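Local coordinates for ATP-dependent RNA helicase A (Homo sapiens, PDB 3VYY), which probably unwinds RNA at the expense of ATP and, through its double-stranded RNA-binding domains, facilitates assembly of the RNA-induced silencing complex, at residues M1-G13 against A62-I75. Numbering follows the deposited sequence.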
ATOM      1  N   MET A   1      10.029   1.678   1.282  1.00 66.87           N
ATOM      2  CA  MET A   1      10.371   1.917   2.711  1.00 67.66           C
ATOM      3  C   MET A   1       9.486   1.008   3.554  1.00 65.27           C
ATOM      4  O   MET A   1       8.415   0.605   3.101  1.00 63.92           O
ATOM      5  CB  MET A   1      10.097   3.384   3.059  1.00 69.23           C
ATOM      6  CG  MET A   1      10.521   3.834   4.451  1.00 72.26           C
ATOM      7  SD  MET A   1      12.241   4.368   4.470  1.00 79.39           S
ATOM      8  CE  MET A   1      12.083   6.133   4.123  1.00 80.98           C
ATOM      9  N   GLY A   2       9.923   0.680   4.771  1.00 64.90           N
ATOM     10  CA  GLY A   2       9.033   0.031   5.736  1.00 62.53           C
ATOM     11  C   GLY A   2       7.795   0.882   6.009  1.00 61.58           C
ATOM     12  O   GLY A   2       6.659   0.375   6.011  1.00 60.25           O
ATOM     13  N   ASP A   3       8.024   2.190   6.164  1.00 62.10           N
ATOM     14  CA  ASP A   3       7.061   3.143   6.743  1.00 61.11           C
ATOM     15  C   ASP A   3       5.845   3.554   5.904  1.00 58.28           C
ATOM     16  O   ASP A   3       4.962   4.231   6.416  1.00 58.13           O
ATOM     17  CB  ASP A   3       7.803   4.407   7.222  1.00 64.27           C
ATOM     18  CG  ASP A   3       8.990   4.085   8.146  1.00 67.72           C
ATOM     19  OD1 ASP A   3       8.952   3.027   8.835  1.00 68.45           O
ATOM     20  OD2 ASP A   3       9.958   4.893   8.180  1.00 70.93           O
ATOM     21  N   VAL A   4       5.796   3.154   4.639  1.00 55.34           N
ATOM     22  CA  VAL A   4       4.690   3.537   3.752  1.00 52.84           C
ATOM     23  C   VAL A   4       3.323   3.068   4.227  1.00 49.73           C
ATOM     24  O   VAL A   4       2.324   3.740   4.015  1.00 49.41           O
ATOM     25  CB  VAL A   4       4.853   2.957   2.364  1.00 52.86           C
ATOM     26  CG1 VAL A   4       4.253   3.904   1.346  1.00 53.30           C
ATOM     27  CG2 VAL A   4       6.320   2.688   2.061  1.00 55.04           C
ATOM     28  N   LYS A   5       3.282   1.893   4.840  1.00 46.71           N
ATOM     29  CA  LYS A   5       2.052   1.374   5.422  1.00 43.75           C
ATOM     30  C   LYS A   5       1.558   2.288   6.537  1.00 44.03           C
ATOM     31  O   LYS A   5       0.361   2.571   6.649  1.00 43.53           O
ATOM     32  CB  LYS A   5       2.302  -0.015   5.980  1.00 42.23           C
ATOM     33  CG  LYS A   5       2.289  -1.104   4.947  1.00 39.65           C
ATOM     34  CD  LYS A   5       2.603  -2.413   5.594  1.00 36.58           C
ATOM     35  CE  LYS A   5       4.081  -2.536   5.858  1.00 36.78           C
ATOM     36  NZ  LYS A   5       4.396  -3.866   6.427  1.00 36.52           N
ATOM     37  N   ASN A   6       2.514   2.727   7.355  1.00 44.34           N
ATOM     38  CA  ASN A   6       2.296   3.627   8.470  1.00 44.45           C
ATOM     39  C   ASN A   6       1.879   4.981   7.917  1.00 45.02           C
ATOM     40  O   ASN A   6       0.999   5.648   8.464  1.00 45.57           O
ATOM     41  CB  ASN A   6       3.594   3.740   9.277  1.00 45.69           C
ATOM     42  CG  ASN A   6       3.414   4.469  10.586  1.00 47.06           C
ATOM     43  OD1 ASN A   6       3.829   5.612  10.731  1.00 48.36           O
ATOM     44  ND2 ASN A   6       2.787   3.813  11.544  1.00 47.45           N
ATOM     45  N   PHE A   7       2.498   5.374   6.807  1.00 44.52           N
ATOM     46  CA  PHE A   7       2.130   6.611   6.151  1.00 44.39           C
ATOM     47  C   PHE A   7       0.692   6.544   5.641  1.00 43.05           C
ATOM     48  O   PHE A   7      -0.112   7.424   5.931  1.00 44.22           O
ATOM     49  CB  PHE A   7       3.066   6.949   5.002  1.00 44.49           C
ATOM     50  CG  PHE A   7       2.566   8.077   4.168  1.00 45.50           C
ATOM     51  CD1 PHE A   7       3.011   9.374   4.395  1.00 46.79           C
ATOM     52  CD2 PHE A   7       1.596   7.863   3.196  1.00 44.10           C
ATOM     53  CE1 PHE A   7       2.525  10.418   3.647  1.00 47.15           C
ATOM     54  CE2 PHE A   7       1.103   8.915   2.449  1.00 44.86           C
ATOM     55  CZ  PHE A   7       1.567  10.186   2.668  1.00 46.52           C
ATOM     56  N   LEU A   8       0.374   5.509   4.879  1.00 40.75           N
ATOM     57  CA  LEU A   8      -0.960   5.369   4.335  1.00 39.69           C
ATOM     58  C   LEU A   8      -1.956   5.282   5.465  1.00 39.64           C
ATOM     59  O   LEU A   8      -3.105   5.680   5.323  1.00 39.66           O
ATOM     60  CB  LEU A   8      -1.058   4.109   3.482  1.00 38.06           C
ATOM     61  CG  LEU A   8      -2.441   3.677   2.985  1.00 37.34           C
ATOM     62  CD1 LEU A   8      -3.117   4.752   2.137  1.00 39.21           C
ATOM     63  CD2 LEU A   8      -2.342   2.382   2.201  1.00 36.54           C
ATOM     64  N   TYR A   9      -1.514   4.744   6.595  1.00 39.64           N
ATOM     65  CA  TYR A   9      -2.428   4.545   7.687  1.00 39.96           C
ATOM     66  C   TYR A   9      -2.775   5.891   8.279  1.00 42.34           C
ATOM     67  O   TYR A   9      -3.942   6.178   8.519  1.00 42.87           O
ATOM     68  CB  TYR A   9      -1.837   3.646   8.754  1.00 39.51           C
ATOM     69  CG  TYR A   9      -2.884   3.190   9.735  1.00 39.94           C
ATOM     70  CD1 TYR A   9      -3.727   2.119   9.426  1.00 39.10           C
ATOM     71  CD2 TYR A   9      -3.063   3.840  10.960  1.00 41.62           C
ATOM     72  CE1 TYR A   9      -4.714   1.697  10.306  1.00 38.83           C
ATOM     73  CE2 TYR A   9      -4.046   3.413  11.863  1.00 41.37           C
ATOM     74  CZ  TYR A   9      -4.867   2.344  11.516  1.00 40.39           C
ATOM     75  OH  TYR A   9      -5.841   1.906  12.368  1.00 41.08           O
ATOM     76  N   ALA A  10      -1.754   6.714   8.505  1.00 44.04           N
ATOM     77  CA  ALA A  10      -1.962   8.045   9.030  1.00 46.48           C
ATOM     78  C   ALA A  10      -2.788   8.839   8.036  1.00 47.74           C
ATOM     79  O   ALA A  10      -3.796   9.439   8.411  1.00 49.16           O
ATOM     80  CB  ALA A  10      -0.645   8.726   9.311  1.00 47.56           C
ATOM     81  N   TRP A  11      -2.388   8.815   6.766  1.00 47.98           N
ATOM     82  CA  TRP A  11      -3.080   9.574   5.737  1.00 49.42           C
ATOM     83  C   TRP A  11      -4.599   9.388   5.837  1.00 50.07           C
ATOM     84  O   TRP A  11      -5.353  10.351   5.775  1.00 51.60           O
ATOM     85  CB  TRP A  11      -2.566   9.200   4.347  1.00 48.68           C
ATOM     86  CG  TRP A  11      -3.119  10.064   3.269  1.00 49.37           C
ATOM     87  CD1 TRP A  11      -2.647  11.277   2.874  1.00 51.88           C
ATOM     88  CD2 TRP A  11      -4.265   9.794   2.460  1.00 48.35           C
ATOM     89  NE1 TRP A  11      -3.431  11.786   1.861  1.00 53.07           N
ATOM     90  CE2 TRP A  11      -4.434  10.894   1.592  1.00 51.27           C
ATOM     91  CE3 TRP A  11      -5.168   8.733   2.386  1.00 47.23           C
ATOM     92  CZ2 TRP A  11      -5.464  10.957   0.654  1.00 51.96           C
ATOM     93  CZ3 TRP A  11      -6.199   8.798   1.453  1.00 48.75           C
ATOM     94  CH2 TRP A  11      -6.337   9.900   0.605  1.00 50.62           C
ATOM     95  N   CYS A  12      -5.037   8.152   6.016  1.00 49.56           N
ATOM     96  CA  CYS A  12      -6.457   7.856   6.143  1.00 51.06           C
ATOM     97  C   CYS A  12      -7.025   8.301   7.486  1.00 52.93           C
ATOM     98  O   CYS A  12      -8.213   8.614   7.587  1.00 54.37           O
ATOM     99  CB  CYS A  12      -6.706   6.357   5.964  1.00 49.13           C
ATOM    100  SG  CYS A  12      -6.021   5.699   4.451  1.00 49.48           S
ATOM    101  N   GLY A  13      -6.183   8.311   8.515  1.00 53.77           N
ATOM    102  CA  GLY A  13      -6.608   8.706   9.852  1.00 56.19           C
ATOM    103  C   GLY A  13      -7.082  10.140   9.869  1.00 59.45           C
ATOM    104  O   GLY A  13      -7.942  10.507  10.678  1.00 61.01           O
ATOM    105  N   ALA A  62       0.590  -1.058  -0.492  1.00 33.26           N
ATOM    106  CA  ALA A  62       0.542   0.302   0.019  1.00 32.96           C
ATOM    107  C   ALA A  62       1.310   1.238  -0.912  1.00 34.07           C
ATOM    108  O   ALA A  62       0.776   2.285  -1.324  1.00 35.42           O
ATOM    109  CB  ALA A  62       1.070   0.373   1.428  1.00 32.07           C
ATOM    110  N   ARG A  63       2.533   0.854  -1.274  1.00 33.58           N
ATOM    111  CA  ARG A  63       3.350   1.661  -2.195  1.00 34.83           C
ATOM    112  C   ARG A  63       2.543   1.943  -3.444  1.00 35.64           C
ATOM    113  O   ARG A  63       2.372   3.098  -3.860  1.00 36.63           O
ATOM    114  CB  ARG A  63       4.601   0.919  -2.583  1.00 34.33           C
ATOM    115  CG  ARG A  63       5.723   1.782  -3.025  1.00 36.56           C
ATOM    116  CD  ARG A  63       6.520   1.108  -4.157  1.00 42.00           C
ATOM    117  NE  ARG A  63       6.068  -0.264  -4.428  1.00 43.70           N
ATOM    118  CZ  ARG A  63       5.357  -0.626  -5.490  1.00 44.84           C
ATOM    119  NH1 ARG A  63       5.040   0.276  -6.403  1.00 47.15           N
ATOM    120  NH2 ARG A  63       4.959  -1.886  -5.640  1.00 45.06           N
ATOM    121  N   ASP A  64       2.020   0.868  -4.021  1.00 35.06           N
ATOM    122  CA  ASP A  64       1.145   0.979  -5.159  1.00 35.99           C
ATOM    123  C   ASP A  64       0.075   2.038  -4.910  1.00 35.98           C
ATOM    124  O   ASP A  64      -0.021   3.009  -5.652  1.00 37.23           O
ATOM    125  CB  ASP A  64       0.515  -0.373  -5.471  1.00 35.13           C
ATOM    126  CG  ASP A  64      -0.085  -0.421  -6.858  1.00 38.14           C
ATOM    127  OD1 ASP A  64       0.547   0.089  -7.823  1.00 39.32           O
ATOM    128  OD2 ASP A  64      -1.195  -0.974  -6.981  1.00 40.10           O
ATOM    129  N   PHE A  65      -0.702   1.867  -3.844  1.00 34.87           N
ATOM    130  CA  PHE A  65      -1.742   2.834  -3.522  1.00 35.66           C
ATOM    131  C   PHE A  65      -1.248   4.274  -3.388  1.00 36.83           C
ATOM    132  O   PHE A  65      -1.720   5.153  -4.107  1.00 38.15           O
ATOM    133  CB  PHE A  65      -2.501   2.449  -2.279  1.00 34.72           C
ATOM    134  CG  PHE A  65      -3.862   3.061  -2.223  1.00 37.06           C
ATOM    135  CD1 PHE A  65      -4.922   2.487  -2.923  1.00 39.82           C
ATOM    136  CD2 PHE A  65      -4.085   4.234  -1.515  1.00 38.94           C
ATOM    137  CE1 PHE A  65      -6.202   3.063  -2.902  1.00 41.02           C
ATOM    138  CE2 PHE A  65      -5.343   4.818  -1.487  1.00 40.38           C
ATOM    139  CZ  PHE A  65      -6.409   4.230  -2.174  1.00 40.49           C
ATOM    140  N   VAL A  66      -0.298   4.529  -2.487  1.00 36.26           N
ATOM    141  CA  VAL A  66       0.260   5.894  -2.361  1.00 37.32           C
ATOM    142  C   VAL A  66       0.655   6.449  -3.713  1.00 38.67           C
ATOM    143  O   VAL A  66       0.208   7.522  -4.096  1.00 40.39           O
ATOM    144  CB  VAL A  66       1.472   5.989  -1.391  1.00 37.22           C
ATOM    145  CG1 VAL A  66       2.032   7.387  -1.380  1.00 38.74           C
ATOM    146  CG2 VAL A  66       1.070   5.597   0.033  1.00 35.96           C
ATOM    147  N   ASN A  67       1.476   5.706  -4.446  1.00 38.63           N
ATOM    148  CA  ASN A  67       1.907   6.144  -5.769  1.00 40.34           C
ATOM    149  C   ASN A  67       0.713   6.649  -6.576  1.00 41.33           C
ATOM    150  O   ASN A  67       0.802   7.670  -7.257  1.00 43.64           O
ATOM    151  CB  ASN A  67       2.685   5.045  -6.496  1.00 39.73           C
ATOM    152  CG  ASN A  67       3.134   5.460  -7.904  1.00 42.53           C
ATOM    153  OD1 ASN A  67       2.354   5.390  -8.849  1.00 44.41           O
ATOM    154  ND2 ASN A  67       4.407   5.847  -8.055  1.00 42.98           N
ATOM    155  N   TYR A  68      -0.410   5.963  -6.464  1.00 40.20           N
ATOM    156  CA  TYR A  68      -1.617   6.404  -7.134  1.00 41.85           C
ATOM    157  C   TYR A  68      -2.200   7.723  -6.586  1.00 42.77           C
ATOM    158  O   TYR A  68      -2.534   8.629  -7.358  1.00 44.87           O
ATOM    159  CB  TYR A  68      -2.655   5.298  -7.089  1.00 41.18           C
ATOM    160  CG  TYR A  68      -4.074   5.784  -7.216  1.00 41.69           C
ATOM    161  CD1 TYR A  68      -4.585   6.158  -8.450  1.00 44.40           C
ATOM    162  CD2 TYR A  68      -4.903   5.850  -6.104  1.00 38.81           C
ATOM    163  CE1 TYR A  68      -5.883   6.587  -8.573  1.00 46.45           C
ATOM    164  CE2 TYR A  68      -6.203   6.258  -6.207  1.00 40.42           C
ATOM    165  CZ  TYR A  68      -6.695   6.629  -7.440  1.00 45.29           C
ATOM    166  OH  TYR A  68      -7.999   7.060  -7.560  1.00 48.20           O
ATOM    167  N   LEU A  69      -2.331   7.828  -5.268  1.00 41.20           N
ATOM    168  CA  LEU A  69      -2.695   9.092  -4.659  1.00 42.15           C
ATOM    169  C   LEU A  69      -1.876  10.232  -5.274  1.00 44.71           C
ATOM    170  O   LEU A  69      -2.436  11.283  -5.637  1.00 46.79           O
ATOM    171  CB  LEU A  69      -2.481   9.041  -3.156  1.00 40.50           C
ATOM    172  CG  LEU A  69      -3.335   8.044  -2.368  1.00 39.42           C
ATOM    173  CD1 LEU A  69      -2.809   7.872  -0.952  1.00 38.31           C
ATOM    174  CD2 LEU A  69      -4.826   8.425  -2.350  1.00 39.89           C
ATOM    175  N   VAL A  70      -0.562  10.024  -5.414  1.00 44.57           N
ATOM    176  CA  VAL A  70       0.299  11.032  -6.025  1.00 46.45           C
ATOM    177  C   VAL A  70      -0.080  11.251  -7.472  1.00 48.82           C
ATOM    178  O   VAL A  70      -0.097  12.375  -7.933  1.00 51.13           O
ATOM    179  CB  VAL A  70       1.803  10.696  -5.895  1.00 45.94           C
ATOM    180  CG1 VAL A  70       2.631  11.570  -6.777  1.00 46.93           C
ATOM    181  CG2 VAL A  70       2.254  10.864  -4.469  1.00 45.09           C
ATOM    182  N   ARG A  71      -0.399  10.191  -8.195  1.00 49.45           N
ATOM    183  CA  ARG A  71      -0.644  10.356  -9.621  1.00 52.80           C
ATOM    184  C   ARG A  71      -1.890  11.190  -9.818  1.00 54.74           C
ATOM    185  O   ARG A  71      -1.946  12.059 -10.679  1.00 57.33           O
ATOM    186  CB  ARG A  71      -0.783   9.014 -10.345  1.00 52.24           C
ATOM    187  CG  ARG A  71      -0.909   9.187 -11.865  1.00 55.72           C
ATOM    188  CD  ARG A  71      -0.384   7.978 -12.590  1.00 57.35           C
ATOM    189  NE  ARG A  71       0.190   8.301 -13.903  1.00 59.89           N
ATOM    190  CZ  ARG A  71      -0.495   8.266 -15.040  1.00 62.26           C
ATOM    191  NH1 ARG A  71      -1.788   7.947 -15.018  1.00 62.19           N
ATOM    192  NH2 ARG A  71       0.101   8.557 -16.194  1.00 64.24           N
ATOM    193  N   ILE A  72      -2.884  10.916  -8.997  1.00 54.27           N
ATOM    194  CA  ILE A  72      -4.152  11.596  -9.074  1.00 56.73           C
ATOM    195  C   ILE A  72      -4.111  12.970  -8.348  1.00 58.38           C
ATOM    196  O   ILE A  72      -5.153  13.590  -8.118  1.00 59.35           O
ATOM    197  CB  ILE A  72      -5.249  10.651  -8.516  1.00 55.07           C
ATOM    198  CG1 ILE A  72      -6.507  10.703  -9.385  1.00 57.97           C
ATOM    199  CG2 ILE A  72      -5.508  10.879  -7.011  1.00 52.88           C
ATOM    200  CD1 ILE A  72      -7.521   9.560  -9.095  1.00 56.19           C
ATOM    201  N   ASN A  73      -2.906  13.432  -8.005  1.00 59.13           N
ATOM    202  CA  ASN A  73      -2.670  14.698  -7.285  1.00 61.05           C
ATOM    203  C   ASN A  73      -3.431  14.899  -5.957  1.00 60.43           C
ATOM    204  O   ASN A  73      -3.836  16.027  -5.630  1.00 61.99           O
ATOM    205  CB  ASN A  73      -2.842  15.922  -8.207  1.00 64.19           C
ATOM    206  CG  ASN A  73      -1.972  15.848  -9.474  1.00 67.70           C
ATOM    207  OD1 ASN A  73      -1.182  16.757  -9.761  1.00 70.92           O
ATOM    208  ND2 ASN A  73      -2.129  14.772 -10.245  1.00 68.47           N
ATOM    209  N   GLU A  74      -3.607  13.819  -5.188  1.00 58.34           N
ATOM    210  CA  GLU A  74      -4.177  13.924  -3.834  1.00 57.69           C
ATOM    211  C   GLU A  74      -3.090  14.031  -2.759  1.00 57.08           C
ATOM    212  O   GLU A  74      -3.355  14.465  -1.648  1.00 57.40           O
ATOM    213  CB  GLU A  74      -5.118  12.756  -3.536  1.00 56.14           C
ATOM    214  CG  GLU A  74      -6.513  12.898  -4.127  1.00 57.78           C
ATOM    215  CD  GLU A  74      -7.515  13.449  -3.141  1.00 60.30           C
ATOM    216  OE1 GLU A  74      -7.929  12.713  -2.214  1.00 59.43           O
ATOM    217  OE2 GLU A  74      -7.912  14.619  -3.298  1.00 63.45           O
ATOM    218  N   ILE A  75      -1.875  13.604  -3.083  1.00 57.02           N
ATOM    219  CA  ILE A  75      -0.693  13.941  -2.286  1.00 57.56           C
ATOM    220  C   ILE A  75       0.402  14.426  -3.230  1.00 59.26           C
ATOM    221  O   ILE A  75       0.386  14.115  -4.416  1.00 59.15           O
ATOM    222  CB  ILE A  75      -0.114  12.737  -1.502  1.00 55.48           C
ATOM    223  CG1 ILE A  75      -1.213  11.799  -1.022  1.00 54.16           C
ATOM    224  CG2 ILE A  75       0.739  13.226  -0.320  1.00 55.97           C
ATOM    225  CD1 ILE A  75      -0.683  10.587  -0.298  1.00 53.29           C
TER
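With CG anti to the backbone N in both F7 (chi1 170°) and W11 (chi1 -173°), F7 and W11 of helix 4-13 reach across to V66, L69 and I75. This is the helix-helix packing of the double-stranded RNA-binding fold, alpha-beta-beta-beta-alpha, in which the first and last helices lie together against a three-stranded antiparallel sheet; the axes cross at 51°. At the N-terminal end, V4 CG1 lies 3.8 Å from V66 CG2, a methyl that also meets F7 CD2. L8 forks, CD2 resting on A62 CB and CD1 lying 3.8 Å from F65 CD2. A Schellman motif with N73 at positive phi ends helix 62-71, and the chain beyond it brings I75 back to the indole. L69 CD1 sits almost squarely over the six-membered ring of W11, 4.0 Å from its centroid, and I75 CD1 covers the five-membered ring. Shortening W11 to an alanine is likely to leave L69 CD1 and I75 CD1 without the ring face they pack on and to open a gap beside L69. E74 OE1, hydrogen-bonded to Y43 OH, lies near the indole edge. I75 CD1 also approaches the edge of the F7 ring, 3.7 Å from F7 CE2.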